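Local coordinates for protein putative RnfG subunit of electron transport complex (Thermotoga maritima, PDB 3DCZ) that is probably the FMN-carrying subunit of a membrane-bound complex that couples electron transfer to the translocation of ions across the membrane, at residues Leu25-Phe30 with Arg117-Ser122; Tyr85-Tyr90 with Tyr199-Glu204; Val98-Cys103 with Val192-Leu197. All coordinates share one frame; numbering follows the deposited sequence. Where two conformers were deposited one is given.

How the contacts relate
The three contacts pack helices onto the antiparallel sheet 59-64, 67-77, 83-90, 98-107, 110-120, whose strands lie side by side in chain order. Contact 1 sets helix 22-31 on the outermost strand 110-120; contacts 2 and 3 set the C-terminal helix 188-206 on strands 83-90 and 98-107. The centres of contacts 2 and 3 are about 8 Å apart, those of 1 and 3 about 11 Å, and those of 1 and 2 about 16 Å. Val101 faces helix 22-31 while Val100 and Ala102 face helix 188-206, so the sheet is covered on both faces. Along the chain the segments run 25-30, 85-90, 98-103, 117-122, 192-197, 199-204, which brings both ends of the chain onto one sheet.

Contact 1 (Leu25-Phe30 with Arg117-Ser122); sequences LSAIKF and RVIDYS
The guanidinium group of Arg117, in one of its two conformers, lies flat over one face of the Phe30 ring, their planes 22° apart and their centres 3.8 Å from each other. NH1 sits over the ring centre, while NH2 projects past the rim near Phe30 CD1, 3.3 Å from that atom. The overlap is a cation-pi stack: CZ stands above the face, where the aromatic electrons can offset part of the positive charge, and the N-H groups remain able to bond outward. Arg117 gets there by bending at its second and third torsions, which turns the guanidinium against the ring of Phe30. One of those outward bonds runs from Arg117 NE to a water 2.6 Å away. The same water is hydrogen-bonded to Ser26 OG, itself in one of two conformers, at 2.7 Å, and at least in these conformers it bridges the arginine to the helix a turn before the phenylalanine.

Beneath the stack, Ala27 is small enough to let the strand come close. Its CB touches Arg117 CG and Ile119 CD1, both at 3.7 Å, so the aliphatic part of the arginine and the isoleucine share one methyl. Val101 of the adjacent strand also meets Ala27 and Ile119. Helix and strand run nearly antiparallel, at 168°, the helix lying on one face of an antiparallel sheet, over its outermost strand, as in alpha+beta folds.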
ATOM      1  N   LEU A  25       6.411  -5.305 -11.501  1.00 16.35           N
ATOM      2  CA  LEU A  25       7.477  -4.320 -11.480  1.00 17.11           C
ATOM      3  C   LEU A  25       6.927  -2.909 -11.683  1.00 18.78           C
ATOM      4  O   LEU A  25       7.347  -1.960 -11.013  1.00 16.23           O
ATOM      5  CB  LEU A  25       8.561  -4.663 -12.519  1.00 19.15           C
ATOM      6  CG  LEU A  25       9.782  -3.766 -12.509  1.00 25.16           C
ATOM      7  CD1 LEU A  25      10.482  -3.787 -11.151  1.00 21.70           C
ATOM      8  CD2 LEU A  25      10.762  -4.238 -13.622  1.00 23.10           C
ATOM      9  N   SER A  26       5.964  -2.769 -12.580  1.00 17.38           N
ATOM     10  CA  SER A  26       5.323  -1.476 -12.820  0.50 16.08           C
ATOM     11  C   SER A  26       4.649  -0.956 -11.538  1.00 16.68           C
ATOM     12  O   SER A  26       4.758   0.225 -11.181  1.00 16.08           O
ATOM     13  CB  SER A  26       4.292  -1.617 -13.939  0.50 17.70           C
ATOM     14  OG  SER A  26       3.504  -0.450 -14.057  0.50 18.46           O
ATOM     15  N   ALA A  27       3.943  -1.844 -10.837  1.00 15.51           N
ATOM     16  CA  ALA A  27       3.286  -1.500  -9.572  1.00 14.67           C
ATOM     17  C   ALA A  27       4.267  -1.078  -8.498  1.00 14.18           C
ATOM     18  O   ALA A  27       4.012  -0.127  -7.749  1.00 14.04           O
ATOM     19  CB  ALA A  27       2.384  -2.659  -9.057  1.00 14.90           C
ATOM     20  N   ILE A  28       5.379  -1.811  -8.377  1.00 14.18           N
ATOM     21  CA  ILE A  28       6.358  -1.483  -7.353  1.00 15.17           C
ATOM     22  C   ILE A  28       6.971  -0.114  -7.660  1.00 13.65           C
ATOM     23  O   ILE A  28       7.151   0.712  -6.760  1.00 13.47           O
ATOM     24  CB  ILE A  28       7.425  -2.567  -7.283  1.00 15.58           C
ATOM     25  CG1 ILE A  28       6.774  -3.850  -6.792  1.00 12.53           C
ATOM     26  CG2 ILE A  28       8.627  -2.131  -6.368  1.00 14.68           C
ATOM     27  CD1 ILE A  28       7.717  -5.106  -6.836  1.00 15.03           C
ATOM     28  N   LYS A  29       7.272   0.135  -8.921  1.00 13.08           N
ATOM     29  CA  LYS A  29       7.780   1.455  -9.340  1.00 14.93           C
ATOM     30  C   LYS A  29       6.758   2.544  -9.007  1.00 15.03           C
ATOM     31  O   LYS A  29       7.113   3.594  -8.437  1.00 15.09           O
ATOM     32  CB  LYS A  29       8.072   1.474 -10.850  1.00 15.30           C
ATOM     33  CG  LYS A  29       9.290   0.689 -11.261  1.00 14.94           C
ATOM     34  CD  LYS A  29       9.440   0.635 -12.782  1.00 17.24           C
ATOM     35  CE  LYS A  29      10.705  -0.047 -13.185  1.00 20.09           C
ATOM     36  NZ  LYS A  29      10.854   0.083 -14.652  1.00 22.30           N
ATOM     37  N   PHE A  30       5.483   2.290  -9.315  1.00 13.78           N
ATOM     38  CA  PHE A  30       4.456   3.299  -9.067  1.00 13.98           C
ATOM     39  C   PHE A  30       4.369   3.691  -7.593  1.00 12.80           C
ATOM     40  O   PHE A  30       4.335   4.892  -7.252  1.00 13.45           O
ATOM     41  CB  PHE A  30       3.080   2.823  -9.515  1.00 13.06           C
ATOM     42  CG  PHE A  30       2.009   3.815  -9.204  1.00 13.71           C
ATOM     43  CD1 PHE A  30       1.780   4.888 -10.040  1.00 12.96           C
ATOM     44  CD2 PHE A  30       1.239   3.702  -8.051  1.00 13.48           C
ATOM     45  CE1 PHE A  30       0.835   5.802  -9.747  1.00 16.71           C
ATOM     46  CE2 PHE A  30       0.321   4.645  -7.713  1.00 16.60           C
ATOM     47  CZ  PHE A  30       0.078   5.698  -8.600  1.00 15.61           C
ATOM     48  N   ARG A 117      -1.207   0.351  -5.377  1.00 13.27           N
ATOM     49  CA  ARG A 117      -1.610   0.000  -6.745  0.50 15.16           C
ATOM     50  C   ARG A 117      -2.273  -1.361  -6.692  1.00 16.09           C
ATOM     51  O   ARG A 117      -1.643  -2.324  -6.268  1.00 15.71           O
ATOM     52  CB  ARG A 117      -0.393  -0.054  -7.672  0.50 16.49           C
ATOM     53  CG  ARG A 117      -0.694  -0.580  -9.078  0.50 19.18           C
ATOM     54  CD  ARG A 117      -1.315   0.482  -9.954  0.50 27.01           C
ATOM     55  NE  ARG A 117      -0.324   1.047 -10.880  0.50 23.51           N
ATOM     56  CZ  ARG A 117      -0.343   2.286 -11.362  0.50 27.28           C
ATOM     57  NH1 ARG A 117      -1.281   3.163 -10.996  0.50 26.49           N
ATOM     58  NH2 ARG A 117       0.625   2.663 -12.197  0.50 20.70           N
ATOM     59  N   VAL A 118      -3.512  -1.435  -7.148  1.00 16.12           N
ATOM     60  CA  VAL A 118      -4.256  -2.679  -7.181  1.00 16.60           C
ATOM     61  C   VAL A 118      -4.015  -3.258  -8.557  1.00 20.06           C
ATOM     62  O   VAL A 118      -4.250  -2.574  -9.573  1.00 20.25           O
ATOM     63  CB  VAL A 118      -5.783  -2.408  -6.922  1.00 17.32           C
ATOM     64  CG1 VAL A 118      -6.527  -3.710  -6.883  1.00 22.53           C
ATOM     65  CG2 VAL A 118      -5.976  -1.654  -5.607  1.00 19.93           C
ATOM     66  N   ILE A 119      -3.530  -4.500  -8.619  1.00 17.16           N
ATOM     67  CA  ILE A 119      -3.307  -5.186  -9.903  1.00 17.33           C
ATOM     68  C   ILE A 119      -4.404  -6.221 -10.092  1.00 17.08           C
ATOM     69  O   ILE A 119      -4.595  -7.111  -9.285  1.00 19.23           O
ATOM     70  CB  ILE A 119      -1.946  -5.920  -9.996  1.00 18.38           C
ATOM     71  CG1 ILE A 119      -0.767  -5.002  -9.690  1.00 22.19           C
ATOM     72  CG2 ILE A 119      -1.751  -6.454 -11.395  1.00 17.18           C
ATOM     73  CD1 ILE A 119       0.492  -5.775  -9.395  1.00 19.32           C
ATOM     74  N   ASP A 120      -5.169  -6.074 -11.162  1.00 20.88           N
ATOM     75  CA  ASP A 120      -6.207  -7.036 -11.461  1.00 23.97           C
ATOM     76  C   ASP A 120      -5.743  -7.865 -12.626  1.00 25.80           C
ATOM     77  O   ASP A 120      -5.723  -7.393 -13.760  1.00 26.68           O
ATOM     78  CB  ASP A 120      -7.501  -6.310 -11.803  1.00 24.00           C
ATOM     79  CG  ASP A 120      -8.610  -7.253 -12.180  1.00 28.79           C
ATOM     80  OD1 ASP A 120      -8.354  -8.477 -12.321  1.00 30.85           O
ATOM     81  OD2 ASP A 120      -9.745  -6.761 -12.352  1.00 39.18           O
ATOM     82  N   TYR A 121      -5.347  -9.095 -12.327  1.00 28.87           N
ATOM     83  CA  TYR A 121      -4.786  -9.978 -13.340  1.00 31.41           C
ATOM     84  C   TYR A 121      -5.888 -10.655 -14.170  1.00 36.17           C
ATOM     85  O   TYR A 121      -5.615 -11.169 -15.263  1.00 38.30           O
ATOM     86  CB  TYR A 121      -3.893 -11.024 -12.678  1.00 29.72           C
ATOM     87  CG  TYR A 121      -2.530 -10.496 -12.270  1.00 24.69           C
ATOM     88  CD1 TYR A 121      -1.549 -10.315 -13.221  1.00 19.67           C
ATOM     89  CD2 TYR A 121      -2.234 -10.212 -10.950  1.00 24.56           C
ATOM     90  CE1 TYR A 121      -0.287  -9.856 -12.889  1.00 21.18           C
ATOM     91  CE2 TYR A 121      -0.958  -9.734 -10.584  1.00 20.62           C
ATOM     92  CZ  TYR A 121       0.012  -9.564 -11.575  1.00 23.14           C
ATOM     93  OH  TYR A 121       1.294  -9.117 -11.277  1.00 22.40           O
ATOM     94  N   SER A 122      -7.118 -10.644 -13.641  1.00 38.34           N
ATOM     95  CA  SER A 122      -8.304 -11.167 -14.346  1.00 41.63           C
ATOM     96  C   SER A 122      -8.723 -10.238 -15.486  1.00 43.54           C
ATOM     97  O   SER A 122      -9.181 -10.695 -16.529  1.00 45.41           O
ATOM     98  CB  SER A 122      -9.470 -11.344 -13.362  1.00 39.78           C
TER
HETATM   99  O   HOH W   1       1.302  -0.034 -12.614  1.00 30.01           O

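Contact 2 (Tyr85-Tyr90 with Tyr199-Glu204); sequences YVLSGY and YRYLEE. With ACT (acetate ion), chain D.
Tyr85 OH donates a hydrogen bond to atom O of a bound acetate, 2.6 Å away, with the acceptor lying in the plane of the ring at its edge. Asn83 ND2 binds the same acetate, so two side chains hold an ion that probably came from the crystallisation liquor. A tyrosine suits this place because it is amphipathic: the hydroxyl reaches polar surroundings while the base of the side chain stays among hydrocarbon. There Tyr85 CB packs against Leu202 CD2 at 4.0 Å. Its CG is anti to the carbonyl carbon (chi1 -65°), which carries the ring out past the leucine. Replacing this tyrosine by an alanine would remove the ring and hydroxyl, and is likely to leave a gap beside Leu202 and Phe111 and the acetate with one donor fewer.

Two residues along the strand, Leu87 points the same way and, in one of its two conformers, divides its methyls between two helix residues. CD1 reaches Tyr201 CD2 at 4.1 Å, and CD2 meets Leu202 CD1 at the same distance. In this conformer the side chain adopts the less common first torsion, with CG between the backbone N and the carbonyl carbon (chi1 65°), and this spreads the fork over both neighbours. Leu202 is likewise forked, one methyl for Leu87 and the other for Tyr85, and so fills the space between the two strand side chains. Branched leucines suit such an interface, since each can touch two partners at once without any polar atom to satisfy.

Around this core, segment 199-204 crosses segment 85-90 at 133°. Phe111 of strand 110-120 and Phe104 of strand 98-107 also touch Leu202, Val69 of strand 67-77 touches Leu87, and Tyr201 reaches Leu61 and Tyr64 of strand 59-64.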
ATOM      1  N   TYR A  85       9.216   0.358   2.455  1.00 13.63           N
ATOM      2  CA  TYR A  85       8.920  -1.067   2.383  1.00 12.31           C
ATOM      3  C   TYR A  85       7.821  -1.241   1.370  1.00 13.07           C
ATOM      4  O   TYR A  85       6.823  -0.503   1.431  1.00 15.60           O
ATOM      5  CB  TYR A  85       8.468  -1.562   3.768  1.00 14.23           C
ATOM      6  CG  TYR A  85       9.589  -1.434   4.750  1.00 12.76           C
ATOM      7  CD1 TYR A  85      10.543  -2.465   4.853  1.00 17.10           C
ATOM      8  CD2 TYR A  85       9.793  -0.279   5.464  1.00 15.85           C
ATOM      9  CE1 TYR A  85      11.639  -2.333   5.668  1.00 16.18           C
ATOM     10  CE2 TYR A  85      10.880  -0.158   6.312  1.00 17.62           C
ATOM     11  CZ  TYR A  85      11.805  -1.192   6.405  1.00 15.28           C
ATOM     12  OH  TYR A  85      12.912  -1.074   7.206  1.00 18.11           O
ATOM     13  N   VAL A  86       7.977  -2.182   0.448  1.00 13.35           N
ATOM     14  CA  VAL A  86       6.914  -2.521  -0.486  1.00 13.13           C
ATOM     15  C   VAL A  86       6.540  -3.964  -0.243  1.00 14.75           C
ATOM     16  O   VAL A  86       7.375  -4.852  -0.161  1.00 15.16           O
ATOM     17  CB  VAL A  86       7.326  -2.267  -1.969  1.00 14.76           C
ATOM     18  CG1 VAL A  86       6.232  -2.768  -2.905  1.00 14.84           C
ATOM     19  CG2 VAL A  86       7.645  -0.770  -2.183  1.00 14.70           C
ATOM     20  N   LEU A  87       5.243  -4.168  -0.100  1.00 14.28           N
ATOM     21  CA  LEU A  87       4.740  -5.539  -0.060  0.50 14.00           C
ATOM     22  C   LEU A  87       3.406  -5.636  -0.764  1.00 16.39           C
ATOM     23  O   LEU A  87       2.928  -4.662  -1.341  1.00 14.55           O
ATOM     24  CB  LEU A  87       4.724  -6.077   1.384  0.50 13.92           C
ATOM     25  CG  LEU A  87       3.792  -5.432   2.414  0.50 10.64           C
ATOM     26  CD1 LEU A  87       3.955  -6.112   3.771  0.50 15.90           C
ATOM     27  CD2 LEU A  87       4.087  -3.924   2.565  0.50 12.95           C
ATOM     28  N   SER A  88       2.856  -6.849  -0.781  1.00 15.50           N
ATOM     29  CA  SER A  88       1.618  -7.111  -1.472  1.00 15.17           C
ATOM     30  C   SER A  88       0.626  -7.764  -0.495  1.00 14.50           C
ATOM     31  O   SER A  88       0.992  -8.291   0.565  1.00 12.87           O
ATOM     32  CB  SER A  88       1.930  -8.043  -2.648  1.00 19.87           C
ATOM     33  OG  SER A  88       2.605  -7.302  -3.668  1.00 27.75           O
ATOM     34  N   GLY A  89      -0.633  -7.784  -0.896  1.00 15.08           N
ATOM     35  CA  GLY A  89      -1.640  -8.386  -0.083  1.00 14.00           C
ATOM     36  C   GLY A  89      -2.888  -8.777  -0.825  1.00 14.65           C
ATOM     37  O   GLY A  89      -3.129  -8.355  -1.973  1.00 15.20           O
ATOM     38  N   TYR A  90      -3.651  -9.616  -0.156  1.00 13.58           N
ATOM     39  CA  TYR A  90      -4.886 -10.177  -0.664  1.00 11.55           C
ATOM     40  C   TYR A  90      -5.960 -10.166   0.429  1.00 11.58           C
ATOM     41  O   TYR A  90      -5.668 -10.428   1.584  1.00 13.82           O
ATOM     42  CB  TYR A  90      -4.656 -11.645  -1.058  1.00 13.15           C
ATOM     43  CG  TYR A  90      -5.926 -12.412  -1.373  1.00 11.87           C
ATOM     44  CD1 TYR A  90      -6.540 -12.334  -2.625  1.00 15.69           C
ATOM     45  CD2 TYR A  90      -6.548 -13.181  -0.385  1.00 12.99           C
ATOM     46  CE1 TYR A  90      -7.712 -13.035  -2.865  1.00 15.62           C
ATOM     47  CE2 TYR A  90      -7.701 -13.878  -0.633  1.00 14.62           C
ATOM     48  CZ  TYR A  90      -8.282 -13.795  -1.858  1.00 13.11           C
ATOM     49  OH  TYR A  90      -9.461 -14.520  -2.017  1.00 17.84           O
ATOM     50  N   TYR A 199       0.058  -3.491   7.019  1.00 14.07           N
ATOM     51  CA  TYR A 199       0.512  -2.654   8.136  1.00 14.84           C
ATOM     52  C   TYR A 199       0.736  -3.486   9.400  1.00 13.62           C
ATOM     53  O   TYR A 199       1.774  -3.350  10.062  1.00 15.18           O
ATOM     54  CB  TYR A 199      -0.472  -1.528   8.374  1.00 15.56           C
ATOM     55  CG  TYR A 199      -0.129  -0.662   9.559  1.00 14.92           C
ATOM     56  CD1 TYR A 199       0.930   0.270   9.506  1.00 15.51           C
ATOM     57  CD2 TYR A 199      -0.872  -0.744  10.737  1.00 15.29           C
ATOM     58  CE1 TYR A 199       1.225   1.069  10.618  1.00 17.70           C
ATOM     59  CE2 TYR A 199      -0.561   0.051  11.834  1.00 14.23           C
ATOM     60  CZ  TYR A 199       0.480   0.954  11.758  1.00 15.19           C
ATOM     61  OH  TYR A 199       0.737   1.777  12.863  1.00 20.60           O
ATOM     62  N   ARG A 200      -0.211  -4.375   9.710  1.00 14.11           N
ATOM     63  CA  ARG A 200      -0.046  -5.267  10.840  1.00 13.61           C
ATOM     64  C   ARG A 200       1.242  -6.049  10.738  1.00 15.99           C
ATOM     65  O   ARG A 200       2.000  -6.140  11.691  1.00 16.72           O
ATOM     66  CB  ARG A 200      -1.198  -6.219  10.927  1.00 15.74           C
ATOM     67  CG  ARG A 200      -2.356  -5.680  11.659  1.00 26.12           C
ATOM     68  CD  ARG A 200      -3.403  -6.782  11.799  1.00 26.42           C
ATOM     69  NE  ARG A 200      -2.959  -7.955  12.551  1.00 23.88           N
ATOM     70  CZ  ARG A 200      -3.685  -9.072  12.712  1.00 26.60           C
ATOM     71  NH1 ARG A 200      -4.860  -9.216  12.110  1.00 28.97           N
ATOM     72  NH2 ARG A 200      -3.241 -10.050  13.445  1.00 21.77           N
ATOM     73  N   TYR A 201       1.478  -6.607   9.566  1.00 15.31           N
ATOM     74  CA  TYR A 201       2.679  -7.413   9.359  1.00 14.35           C
ATOM     75  C   TYR A 201       3.945  -6.582   9.540  1.00 14.95           C
ATOM     76  O   TYR A 201       4.837  -6.983  10.253  1.00 15.86           O
ATOM     77  CB  TYR A 201       2.629  -8.056   7.959  1.00 14.35           C
ATOM     78  CG  TYR A 201       3.863  -8.880   7.679  1.00 13.87           C
ATOM     79  CD1 TYR A 201       3.914 -10.216   8.054  1.00 16.00           C
ATOM     80  CD2 TYR A 201       4.996  -8.311   7.104  1.00 16.61           C
ATOM     81  CE1 TYR A 201       5.048 -10.993   7.844  1.00 16.46           C
ATOM     82  CE2 TYR A 201       6.136  -9.105   6.874  1.00 18.41           C
ATOM     83  CZ  TYR A 201       6.137 -10.440   7.253  1.00 17.80           C
ATOM     84  OH  TYR A 201       7.237 -11.239   7.040  1.00 20.68           O
ATOM     85  N   LEU A 202       4.009  -5.410   8.909  1.00 14.87           N
ATOM     86  CA  LEU A 202       5.184  -4.532   9.065  1.00 17.71           C
ATOM     87  C   LEU A 202       5.451  -4.178  10.527  1.00 20.02           C
ATOM     88  O   LEU A 202       6.594  -4.155  10.978  1.00 17.08           O
ATOM     89  CB  LEU A 202       5.007  -3.239   8.281  1.00 20.94           C
ATOM     90  CG  LEU A 202       5.131  -3.347   6.776  1.00 21.31           C
ATOM     91  CD1 LEU A 202       4.849  -1.981   6.091  1.00 23.92           C
ATOM     92  CD2 LEU A 202       6.526  -3.846   6.414  1.00 25.84           C
ATOM     93  N   GLU A 203       4.396  -3.850  11.251  1.00 18.23           N
ATOM     94  CA  GLU A 203       4.525  -3.572  12.680  1.00 18.68           C
ATOM     95  C   GLU A 203       5.082  -4.760  13.459  1.00 20.71           C
ATOM     96  O   GLU A 203       5.920  -4.552  14.355  1.00 21.55           O
ATOM     97  CB  GLU A 203       3.175  -3.161  13.259  1.00 19.46           C
ATOM     98  CG  GLU A 203       2.764  -1.763  12.847  1.00 24.42           C
ATOM     99  CD  GLU A 203       3.580  -0.701  13.535  1.00 28.19           C
ATOM    100  OE1 GLU A 203       3.776  -0.824  14.750  1.00 33.54           O
ATOM    101  OE2 GLU A 203       4.020   0.248  12.888  1.00 33.14           O
ATOM    102  N   GLU A 204       4.631  -5.970  13.113  1.00 21.55           N
ATOM    103  CA  GLU A 204       5.080  -7.215  13.780  1.00 24.77           C
ATOM    104  C   GLU A 204       6.568  -7.451  13.556  1.00 24.40           C
ATOM    105  O   GLU A 204       7.297  -7.820  14.490  1.00 26.84           O
ATOM    106  CB  GLU A 204       4.379  -8.455  13.240  1.00 26.83           C
ATOM    107  CG  GLU A 204       2.984  -8.760  13.713  1.00 31.63           C
ATOM    108  CD  GLU A 204       2.440 -10.017  13.007  1.00 33.18           C
ATOM    109  OE1 GLU A 204       3.211 -10.994  12.874  1.00 31.97           O
ATOM    110  OE2 GLU A 204       1.276 -10.001  12.552  1.00 29.95           O
TER
HETATM  111  C   ACT D   4      12.900   0.677  10.181  1.00 30.92           C
HETATM  112  O   ACT D   4      12.972   0.897   8.960  1.00 29.49           O
HETATM  113  OXT ACT D   4      13.519   1.505  10.887  1.00 38.17           O
HETATM  114  CH3 ACT D   4      12.115  -0.450  10.759  1.00 31.68           C

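Contact 3 (Val98-Cys103 with Val192-Leu197)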
ATOM      1  N   VAL A  98      -6.552 -10.841  -8.146  1.00 26.71           N
ATOM      2  CA  VAL A  98      -6.171  -9.483  -7.693  1.00 23.58           C
ATOM      3  C   VAL A  98      -5.131  -9.512  -6.577  1.00 21.25           C
ATOM      4  O   VAL A  98      -5.227 -10.289  -5.628  1.00 20.63           O
ATOM      5  CB  VAL A  98      -7.390  -8.641  -7.201  1.00 26.71           C
ATOM      6  CG1 VAL A  98      -6.950  -7.252  -6.722  1.00 21.04           C
ATOM      7  CG2 VAL A  98      -8.456  -8.519  -8.307  1.00 28.15           C
ATOM      8  N   THR A  99      -4.141  -8.627  -6.692  1.00 16.34           N
ATOM      9  CA  THR A  99      -3.177  -8.368  -5.659  1.00 14.60           C
ATOM     10  C   THR A  99      -3.080  -6.849  -5.424  1.00 16.14           C
ATOM     11  O   THR A  99      -3.048  -6.070  -6.385  1.00 17.88           O
ATOM     12  CB  THR A  99      -1.761  -8.868  -6.049  1.00 15.72           C
ATOM     13  OG1 THR A  99      -1.813 -10.288  -6.225  1.00 16.34           O
ATOM     14  CG2 THR A  99      -0.729  -8.545  -4.969  1.00 18.79           C
ATOM     15  N   VAL A 100      -2.977  -6.448  -4.165  1.00 14.92           N
ATOM     16  CA  VAL A 100      -2.785  -5.039  -3.832  1.00 13.90           C
ATOM     17  C   VAL A 100      -1.290  -4.832  -3.460  1.00 15.14           C
ATOM     18  O   VAL A 100      -0.798  -5.520  -2.549  1.00 16.60           O
ATOM     19  CB  VAL A 100      -3.612  -4.612  -2.588  1.00 17.47           C
ATOM     20  CG1 VAL A 100      -3.413  -3.101  -2.328  1.00 18.90           C
ATOM     21  CG2 VAL A 100      -5.095  -4.940  -2.769  1.00 23.35           C
ATOM     22  N   VAL A 101      -0.604  -3.906  -4.141  1.00 13.89           N
ATOM     23  CA  VAL A 101       0.815  -3.577  -3.871  1.00 13.28           C
ATOM     24  C   VAL A 101       0.787  -2.244  -3.128  1.00 13.32           C
ATOM     25  O   VAL A 101      -0.010  -1.359  -3.458  1.00 13.10           O
ATOM     26  CB  VAL A 101       1.635  -3.440  -5.204  1.00 12.43           C
ATOM     27  CG1 VAL A 101       3.072  -3.044  -4.899  1.00 15.25           C
ATOM     28  CG2 VAL A 101       1.536  -4.791  -5.995  1.00 14.58           C
ATOM     29  N   ALA A 102       1.599  -2.101  -2.107  1.00 14.17           N
ATOM     30  CA  ALA A 102       1.621  -0.873  -1.321  1.00 12.88           C
ATOM     31  C   ALA A 102       3.010  -0.579  -0.813  1.00 15.03           C
ATOM     32  O   ALA A 102       3.786  -1.492  -0.588  1.00 13.73           O
ATOM     33  CB  ALA A 102       0.626  -0.932  -0.167  1.00 14.44           C
ATOM     34  N   CYS A 103       3.285   0.703  -0.628  1.00 13.28           N
ATOM     35  CA  CYS A 103       4.549   1.192  -0.107  1.00 13.69           C
ATOM     36  C   CYS A 103       4.264   1.944   1.198  1.00 14.28           C
ATOM     37  O   CYS A 103       3.431   2.852   1.257  1.00 13.45           O
ATOM     38  CB  CYS A 103       5.229   2.174  -1.093  1.00 15.10           C
ATOM     39  SG  CYS A 103       6.685   2.973  -0.359  1.00 15.49           S
ATOM     40  N   VAL A 192      -8.899  -1.976   1.530  1.00 16.19           N
ATOM     41  CA  VAL A 192      -8.606  -1.499   2.876  1.00 14.90           C
ATOM     42  C   VAL A 192      -8.156  -2.641   3.797  1.00 12.83           C
ATOM     43  O   VAL A 192      -7.205  -2.512   4.566  1.00 14.16           O
ATOM     44  CB  VAL A 192      -9.834  -0.744   3.429  1.00 18.47           C
ATOM     45  CG1 VAL A 192      -9.852  -0.666   4.972  1.00 17.44           C
ATOM     46  CG2 VAL A 192      -9.901   0.635   2.791  1.00 14.68           C
ATOM     47  N   THR A 193      -8.827  -3.793   3.707  1.00 14.20           N
ATOM     48  CA  THR A 193      -8.468  -4.927   4.564  1.00 13.73           C
ATOM     49  C   THR A 193      -7.043  -5.379   4.286  1.00 13.24           C
ATOM     50  O   THR A 193      -6.239  -5.566   5.217  1.00 15.09           O
ATOM     51  CB  THR A 193      -9.461  -6.079   4.373  1.00 15.16           C
ATOM     52  OG1 THR A 193     -10.754  -5.663   4.864  1.00 15.83           O
ATOM     53  CG2 THR A 193      -9.033  -7.323   5.152  1.00 15.97           C
ATOM     54  N   ALA A 194      -6.729  -5.573   3.006  1.00 14.32           N
ATOM     55  CA  ALA A 194      -5.368  -5.930   2.584  1.00 14.52           C
ATOM     56  C   ALA A 194      -4.312  -4.937   3.125  1.00 13.29           C
ATOM     57  O   ALA A 194      -3.279  -5.324   3.697  1.00 14.75           O
ATOM     58  CB  ALA A 194      -5.302  -6.028   1.052  1.00 13.42           C
ATOM     59  N   LEU A 195      -4.596  -3.653   2.973  1.00 14.05           N
ATOM     60  CA  LEU A 195      -3.699  -2.587   3.450  1.00 14.15           C
ATOM     61  C   LEU A 195      -3.501  -2.680   4.973  1.00 14.25           C
ATOM     62  O   LEU A 195      -2.377  -2.593   5.481  1.00 14.31           O
ATOM     63  CB  LEU A 195      -4.263  -1.214   3.049  1.00 15.40           C
ATOM     64  CG  LEU A 195      -4.137  -0.930   1.555  1.00 13.85           C
ATOM     65  CD1 LEU A 195      -4.900   0.365   1.219  1.00 13.93           C
ATOM     66  CD2 LEU A 195      -2.642  -0.848   1.099  1.00 16.03           C
ATOM     67  N   ASN A 196      -4.598  -2.881   5.698  1.00 14.18           N
ATOM     68  CA  ASN A 196      -4.521  -3.016   7.124  1.00 12.12           C
ATOM     69  C   ASN A 196      -3.678  -4.230   7.548  1.00 12.28           C
ATOM     70  O   ASN A 196      -2.942  -4.190   8.526  1.00 14.29           O
ATOM     71  CB  ASN A 196      -5.918  -3.121   7.718  1.00 12.58           C
ATOM     72  CG  ASN A 196      -6.621  -1.788   7.840  1.00 13.39           C
ATOM     73  OD1 ASN A 196      -5.971  -0.740   8.021  1.00 17.39           O
ATOM     74  ND2 ASN A 196      -7.946  -1.823   7.807  1.00 15.71           N
ATOM     75  N   LEU A 197      -3.805  -5.336   6.823  1.00 13.91           N
ATOM     76  CA  LEU A 197      -2.989  -6.502   7.117  1.00 14.09           C
ATOM     77  C   LEU A 197      -1.512  -6.286   6.858  1.00 13.27           C
ATOM     78  O   LEU A 197      -0.655  -6.764   7.620  1.00 14.61           O
ATOM     79  CB  LEU A 197      -3.504  -7.727   6.346  1.00 15.44           C
ATOM     80  CG  LEU A 197      -4.872  -8.254   6.781  1.00 14.93           C
ATOM     81  CD1 LEU A 197      -5.280  -9.388   5.845  1.00 19.62           C
ATOM     82  CD2 LEU A 197      -4.785  -8.680   8.231  1.00 16.88           C
TER
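Leu195 CD2 lies against Ala102 CB at 3.5 Å, the closest approach between strand and helix here. The same methyl also meets Val100 CG1, more loosely, at 4.2 Å, so one leucine branch rests against two residues that project from the same face of the strand. Val100 has a second use: its other branch, CG2, packs on Ala194 CB at 4.0 Å. The valine's CG1 is anti to the backbone N (chi1 -178°) and CG2 anti to the carbonyl carbon, which splits the branches between the two consecutive helix residues. Leu195 does not start out facing the strand; with CG anti to the carbonyl carbon (chi1 -72°) and an extended second torsion, its tip is brought round to Ala102.

The residue sizes complement one another. Ala102 gives the leucine methyl a shallow seat, while Ala194, without a long side chain, lets the helix approach the bulkier Val100. All four are buried and meet through hydrocarbon alone, in the core between the C-terminal helix and one face of the antiparallel sheet, within the FMN-binding domain. The short helix and strand axes pass 9.1 Å apart at a crossing angle of -48°, so the helix runs diagonally over the sheet rather than along one strand.

Farther out, Phe94 and Val116 press on Val100, and Leu153 touches Leu195. The strand is held by backbone hydrogen bonds between Val100 and Gly89 and between Ala102 and Leu87 on one side, and between Val101 and Arg117 on the other. On the helix, Asn196 OD1 accepts a hydrogen bond from Leu153 N, which fastens the loop carrying that leucine beside the helix.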